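Local coordinates for protein ditrans,polycis-undecaprenyl-diphosphate synthase ((2E,6E)-farnesyl-diphosphate specific) (Acinetobacter baumannii, PDB 6ACS) that probably condenses eight isopentenyl diphosphates in turn onto farnesyl diphosphate, giving the undecaprenyl diphosphate needed for bacterial cell wall synthesis, at residues V13-D18 with L183-G188; P179-L184 with A202-Y207. All coordinates share one frame; numbering follows the deposited sequence.

Contact 1: residues V13-D18 with L183-G188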
loop_
_atom_site.group_PDB
_atom_site.type_symbol
_atom_site.label_atom_id
_atom_site.label_comp_id
_atom_site.label_asym_id
_atom_site.label_seq_id
_atom_site.Cartn_x
_atom_site.Cartn_y
_atom_site.Cartn_z
ATOM N N VAL B 13 -8.175 -1.028 -12.493
ATOM C CA VAL B 13 -6.816 -0.660 -12.873
ATOM C C VAL B 13 -6.551 0.747 -12.375
ATOM O O VAL B 13 -7.394 1.640 -12.530
ATOM C CB VAL B 13 -6.624 -0.718 -14.400
ATOM C CG1 VAL B 13 -5.213 -0.235 -14.762
ATOM C CG2 VAL B 13 -6.869 -2.123 -14.890
ATOM N N ALA B 14 -5.375 0.954 -11.790
ATOM C CA ALA B 14 -4.942 2.278 -11.377
ATOM C C ALA B 14 -3.647 2.598 -12.096
ATOM O O ALA B 14 -2.830 1.709 -12.318
ATOM C CB ALA B 14 -4.730 2.359 -9.864
ATOM N N ILE B 15 -3.446 3.868 -12.452
ATOM C CA ILE B 15 -2.243 4.274 -13.183
ATOM C C ILE B 15 -1.639 5.526 -12.559
ATOM O O ILE B 15 -2.326 6.543 -12.396
ATOM C CB ILE B 15 -2.531 4.537 -14.673
ATOM C CG1 ILE B 15 -3.251 3.344 -15.299
ATOM C CG2 ILE B 15 -1.213 4.813 -15.409
ATOM C CD1 ILE B 15 -3.550 3.532 -16.800
ATOM N N ILE B 16 -0.348 5.458 -12.248
ATOM C CA ILE B 16 0.457 6.627 -11.912
ATOM C C ILE B 16 1.134 7.060 -13.198
ATOM O O ILE B 16 2.026 6.367 -13.703
ATOM C CB ILE B 16 1.488 6.301 -10.832
ATOM C CG1 ILE B 16 0.771 5.862 -9.557
ATOM C CG2 ILE B 16 2.385 7.509 -10.554
ATOM C CD1 ILE B 16 1.762 5.390 -8.496
ATOM N N MET B 17 0.675 8.184 -13.738
ATOM C CA MET B 17 1.123 8.709 -15.022
ATOM C C MET B 17 2.328 9.592 -14.728
ATOM O O MET B 17 2.179 10.725 -14.261
ATOM C CB MET B 17 -0.009 9.488 -15.684
ATOM C CG MET B 17 -1.314 8.700 -15.820
ATOM S SD MET B 17 -2.692 9.672 -16.499
ATOM C CE MET B 17 -3.012 10.824 -15.166
ATOM N N ASP B 18 3.525 9.092 -15.021
ATOM C CA ASP B 18 4.753 9.799 -14.686
ATOM C C ASP B 18 5.660 9.825 -15.907
ATOM O O ASP B 18 5.845 8.806 -16.577
ATOM C CB ASP B 18 5.449 9.117 -13.494
ATOM C CG ASP B 18 6.670 9.870 -13.009
ATOM O OD1 ASP B 18 6.826 11.069 -13.348
ATOM O OD2 ASP B 18 7.479 9.245 -12.284
ATOM N N LEU B 183 -4.794 -4.047 -10.281
ATOM C CA LEU B 183 -3.559 -3.808 -11.012
ATOM C C LEU B 183 -3.216 -2.335 -10.915
ATOM O O LEU B 183 -4.038 -1.493 -11.280
ATOM C CB LEU B 183 -3.723 -4.195 -12.484
ATOM C CG LEU B 183 -2.567 -3.794 -13.408
ATOM C CD1 LEU B 183 -1.256 -4.520 -13.033
ATOM C CD2 LEU B 183 -2.952 -4.127 -14.858
ATOM N N LEU B 184 -2.002 -2.024 -10.466
ATOM C CA LEU B 184 -1.540 -0.643 -10.425
ATOM C C LEU B 184 -0.311 -0.549 -11.316
ATOM O O LEU B 184 0.674 -1.247 -11.080
ATOM C CB LEU B 184 -1.231 -0.203 -8.991
ATOM C CG LEU B 184 -0.817 1.262 -8.774
ATOM C CD1 LEU B 184 -1.148 1.654 -7.326
ATOM C CD2 LEU B 184 0.650 1.484 -9.072
ATOM N N ILE B 185 -0.355 0.348 -12.299
ATOM C CA ILE B 185 0.734 0.577 -13.246
ATOM C C ILE B 185 1.418 1.875 -12.870
ATOM O O ILE B 185 0.748 2.896 -12.691
ATOM C CB ILE B 185 0.190 0.681 -14.680
ATOM C CG1 ILE B 185 -0.398 -0.642 -15.118
ATOM C CG2 ILE B 185 1.260 1.191 -15.669
ATOM C CD1 ILE B 185 -1.302 -0.502 -16.334
ATOM N N ARG B 186 2.743 1.863 -12.815
ATOM C CA ARG B 186 3.476 3.114 -12.688
ATOM C C ARG B 186 4.478 3.235 -13.822
ATOM O O ARG B 186 5.376 2.394 -13.953
ATOM C CB ARG B 186 4.199 3.227 -11.363
ATOM C CG ARG B 186 4.964 4.513 -11.395
ATOM C CD ARG B 186 5.549 4.885 -10.136
ATOM N NE ARG B 186 6.246 6.157 -10.310
ATOM C CZ ARG B 186 6.505 6.977 -9.309
ATOM N NH1 ARG B 186 6.123 6.642 -8.093
ATOM N NH2 ARG B 186 7.157 8.112 -9.522
ATOM N N THR B 187 4.352 4.308 -14.602
ATOM C CA THR B 187 5.280 4.609 -15.677
ATOM C C THR B 187 6.396 5.508 -15.148
ATOM O O THR B 187 6.378 5.953 -13.998
ATOM C CB THR B 187 4.536 5.272 -16.851
ATOM O OG1 THR B 187 4.001 6.539 -16.429
ATOM C CG2 THR B 187 3.375 4.394 -17.293
ATOM N N GLY B 188 7.416 5.717 -15.973
ATOM C CA GLY B 188 8.450 6.683 -15.655
ATOM C C GLY B 188 9.727 6.120 -15.055
ATOM O O GLY B 188 10.714 6.856 -14.958
HETATM O O HOH W 1 8.369 6.572 -12.228
#
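Two neighbouring parallel strands of the central sheet of a cis-prenyltransferase, 13-17 and 183-186, run side by side here and end at the predicted active site. Ala-14, Ile-16 and Leu-184 meet on the face that also carries Arg-186. Val-13, Ile-15, Leu-183 and Ile-185 are on the other face, where helix 218-235 packs through Phe-221, Leu-225 and Phe-228.

The backbone bonds alternate as in a regular parallel pair. Ala-14 N donates to Leu-183 O, Ile-185 N to Ala-14 O, and Ile-16 N to Ile-185 O, each at 2.8 Å. The last step, Thr-187 N to Ile-16 O, is longer at 3.2 Å but still straight.

At the C-terminal ends of the strands, side chains add to the pairing. The Arg-186 side chain is extended and its CG lies anti to the backbone N (chi1 177°). It crosses Ile-16, with its CG 3.9 Å from Ile-16 CB. Ile-16 CG2 sits over one face of the guanidinium, near its rim, and Phe-62 makes a cation-pi contact with the group. At the edge, Arg-186 NH2 forms a salt bridge to Asp-18 OD2 at 3.0 Å. The nitrogen meets this oxygen from above the carboxylate plane, and the two flat groups are turned 63° apart. Arg-186 NH1 is bonded to Ser-194 OG and Arg-192 O, so the guanidinium is held from two directions. Asp-18 OD1 accepts from Asn-20 N.

Asp-18 is the predicted catalytic and magnesium-binding residue, and Arg-186 is predicted to bind substrate. Thr-187 OG1 donates to Asp-18 O at 2.9 Å. One water accepts from Arg-186 NE and donates to both Asp-18 OD2 and Thr-187 O, the latter at 2.7 Å.

Contact 2: residues P179-L184 with A202-Y207. With IPA (isopropyl alcohol), chain G.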
loop_
_atom_site.group_PDB
_atom_site.type_symbol
_atom_site.label_atom_id
_atom_site.label_comp_id
_atom_site.label_asym_id
_atom_site.label_seq_id
_atom_site.Cartn_x
_atom_site.Cartn_y
_atom_site.Cartn_z
ATOM N N PRO B 179 -14.675 -2.023 -6.804
ATOM C CA PRO B 179 -13.765 -3.127 -6.458
ATOM C C PRO B 179 -12.417 -2.592 -6.005
ATOM O O PRO B 179 -11.999 -1.511 -6.416
ATOM C CB PRO B 179 -13.626 -3.903 -7.777
ATOM C CG PRO B 179 -14.819 -3.524 -8.584
ATOM C CD PRO B 179 -15.133 -2.098 -8.200
ATOM N N ALA B 180 -11.722 -3.367 -5.164
ATOM C CA ALA B 180 -10.364 -2.992 -4.787
ATOM C C ALA B 180 -9.483 -3.007 -6.026
ATOM O O ALA B 180 -9.763 -3.717 -6.985
ATOM C CB ALA B 180 -9.785 -3.936 -3.730
ATOM N N VAL B 181 -8.425 -2.205 -5.997
ATOM C CA VAL B 181 -7.506 -2.124 -7.135
ATOM C C VAL B 181 -6.800 -3.463 -7.305
ATOM O O VAL B 181 -6.184 -3.986 -6.366
ATOM C CB VAL B 181 -6.490 -0.983 -6.947
ATOM C CG1 VAL B 181 -5.436 -0.996 -8.093
ATOM C CG2 VAL B 181 -7.205 0.372 -6.893
ATOM N N ASP B 182 -6.908 -4.034 -8.506
ATOM C CA ASP B 182 -6.272 -5.303 -8.848
ATOM C C ASP B 182 -4.924 -5.116 -9.501
ATOM O O ASP B 182 -4.036 -5.984 -9.369
ATOM C CB ASP B 182 -7.129 -6.086 -9.844
ATOM C CG ASP B 182 -8.440 -6.483 -9.291
ATOM O OD1 ASP B 182 -8.485 -7.002 -8.155
ATOM O OD2 ASP B 182 -9.431 -6.283 -10.001
ATOM N N LEU B 183 -4.794 -4.047 -10.281
ATOM C CA LEU B 183 -3.559 -3.808 -11.012
ATOM C C LEU B 183 -3.216 -2.335 -10.915
ATOM O O LEU B 183 -4.038 -1.493 -11.280
ATOM C CB LEU B 183 -3.723 -4.195 -12.484
ATOM C CG LEU B 183 -2.567 -3.794 -13.408
ATOM C CD1 LEU B 183 -1.256 -4.520 -13.033
ATOM C CD2 LEU B 183 -2.952 -4.127 -14.858
ATOM N N LEU B 184 -2.002 -2.024 -10.466
ATOM C CA LEU B 184 -1.540 -0.643 -10.425
ATOM C C LEU B 184 -0.311 -0.549 -11.316
ATOM O O LEU B 184 0.674 -1.247 -11.080
ATOM C CB LEU B 184 -1.231 -0.203 -8.991
ATOM C CG LEU B 184 -0.817 1.262 -8.774
ATOM C CD1 LEU B 184 -1.148 1.654 -7.326
ATOM C CD2 LEU B 184 0.650 1.484 -9.072
ATOM N N ALA B 202 -3.987 -2.469 -1.531
ATOM C CA ALA B 202 -3.294 -3.326 -0.573
ATOM C C ALA B 202 -2.923 -4.670 -1.164
ATOM O O ALA B 202 -1.916 -5.265 -0.754
ATOM C CB ALA B 202 -4.156 -3.573 0.658
ATOM N N TYR B 203 -3.736 -5.185 -2.092
ATOM C CA TYR B 203 -3.448 -6.467 -2.732
ATOM C C TYR B 203 -3.239 -6.342 -4.244
ATOM O O TYR B 203 -3.251 -7.364 -4.951
ATOM C CB TYR B 203 -4.555 -7.472 -2.438
ATOM C CG TYR B 203 -4.619 -7.875 -0.985
ATOM C CD1 TYR B 203 -3.730 -8.804 -0.465
ATOM C CD2 TYR B 203 -5.564 -7.316 -0.137
ATOM C CE1 TYR B 203 -3.797 -9.186 0.875
ATOM C CE2 TYR B 203 -5.632 -7.690 1.193
ATOM C CZ TYR B 203 -4.758 -8.622 1.685
ATOM O OH TYR B 203 -4.837 -8.980 3.007
ATOM N N ALA B 204 -3.024 -5.129 -4.751
ATOM C CA ALA B 204 -2.841 -4.942 -6.190
ATOM C C ALA B 204 -1.532 -5.552 -6.679
ATOM O O ALA B 204 -0.493 -5.460 -6.009
ATOM C CB ALA B 204 -2.843 -3.453 -6.551
ATOM N N GLU B 205 -1.581 -6.172 -7.861
ATOM C CA GLU B 205 -0.342 -6.433 -8.585
ATOM C C GLU B 205 0.239 -5.109 -9.038
ATOM O O GLU B 205 -0.478 -4.257 -9.556
ATOM C CB GLU B 205 -0.593 -7.300 -9.819
ATOM C CG GLU B 205 -0.988 -8.735 -9.476
ATOM C CD GLU B 205 0.215 -9.524 -8.963
ATOM O OE1 GLU B 205 1.366 -9.049 -9.138
ATOM O OE2 GLU B 205 0.015 -10.622 -8.410
ATOM N N LEU B 206 1.547 -4.958 -8.893
ATOM C CA LEU B 206 2.227 -3.706 -9.194
ATOM C C LEU B 206 3.050 -3.910 -10.457
ATOM O O LEU B 206 3.851 -4.843 -10.530
ATOM C CB LEU B 206 3.115 -3.282 -8.027
ATOM C CG LEU B 206 2.356 -3.198 -6.695
ATOM C CD1 LEU B 206 3.309 -2.792 -5.600
ATOM C CD2 LEU B 206 1.170 -2.199 -6.786
ATOM N N TYR B 207 2.829 -3.061 -11.455
ATOM C CA TYR B 207 3.492 -3.179 -12.745
ATOM C C TYR B 207 4.283 -1.905 -12.990
ATOM O O TYR B 207 3.698 -0.823 -13.074
ATOM C CB TYR B 207 2.464 -3.410 -13.849
ATOM C CG TYR B 207 3.078 -3.525 -15.223
ATOM C CD1 TYR B 207 3.529 -4.754 -15.691
ATOM C CD2 TYR B 207 3.188 -2.415 -16.057
ATOM C CE1 TYR B 207 4.071 -4.873 -16.947
ATOM C CE2 TYR B 207 3.732 -2.528 -17.322
ATOM C CZ TYR B 207 4.177 -3.761 -17.752
ATOM O OH TYR B 207 4.725 -3.896 -19.005
HETATM C C1 IPA G . 6.874 -7.856 -17.331
HETATM C C2 IPA G . 7.630 -6.535 -17.374
HETATM C C3 IPA G . 7.484 -5.816 -16.036
HETATM O O2 IPA G . 7.107 -5.740 -18.416
HETATM O O HOH W 2 -6.187 -4.153 -3.423
HETATM O O HOH W 3 -4.374 -8.329 -7.615
#
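Ala-204 CB lies against Val-181, 3.9 Å from CG1, where two loops lead into neighbouring parallel strands. Three backbone bonds then join segments 179-184 and 202-207. Glu-205 N donates to Asp-182 O at 2.9 Å, from well above the carbonyl plane and with a bent N-H angle of 148°. The next two are straighter: Leu-184 N to Glu-205 O, and Tyr-207 N to Leu-184 O at 2.8 Å. The pairing becomes regular only as the strands begin.

Leu-184 CB meets Leu-206 CD2 at 3.8 Å on one face of the sheet. On the other face Leu-183 and Tyr-207 lie side by side and point the same way. Leu-183 CD1 touches Tyr-207 CB at 4.0 Å. Tyr-207 CG is anti to the backbone N (chi1 179°), and its ring runs on past Leu-183 to helix 218-235. There Tyr-207 OH accepts a bond from isopropyl alcohol O2 at 3.1 Å. The alcohol, probably from the crystallisation liquor, is also bonded to His-223.

Two waters bridge the loops. One accepts from Tyr-203 N and also lies close to Val-181 O. The other lies near Asp-182 O and Tyr-203 O.

Further out, Asp-182 turns away from this pairing. Its carboxylate binds Gln-241 NE2 and Gln-11 N. Glu-205 CG is beside the backbone N, and the chain bends at chi2 (-73°), leading the carboxylate away from Leu-183. Glu-205 OE2 forms a salt bridge with Arg-192 of the second subunit, and Leu-206 packs on Leu-206 of that subunit. Glu-205 is a predicted magnesium ligand. Asp-190 of the second subunit lies close to the same oxygen, so the positive charge of Arg-192 probably helps to hold these acidic groups together.

Overall arrangement
From the N terminus, strand 12-17 comes first. Contact 1 closes a long loop of 164 residues, which includes strands 56-61, 97-102 and 129-134 and several helices, and brings strand 183-186 alongside it. Contact 2 closes a much shorter loop of 17 residues, returning the chain as strand 205-208 on the other side of 183-186. The loops neither nest nor cross. They follow one another, and the two contacts share Leu-183 and Leu-184. Arg-186 N and Tyr-207 O, 2.9 Å apart in a probable hydrogen bond, continue the pairing. Together the contacts join the middle of the sheet, with its predicted active site, to the strand facing the second subunit.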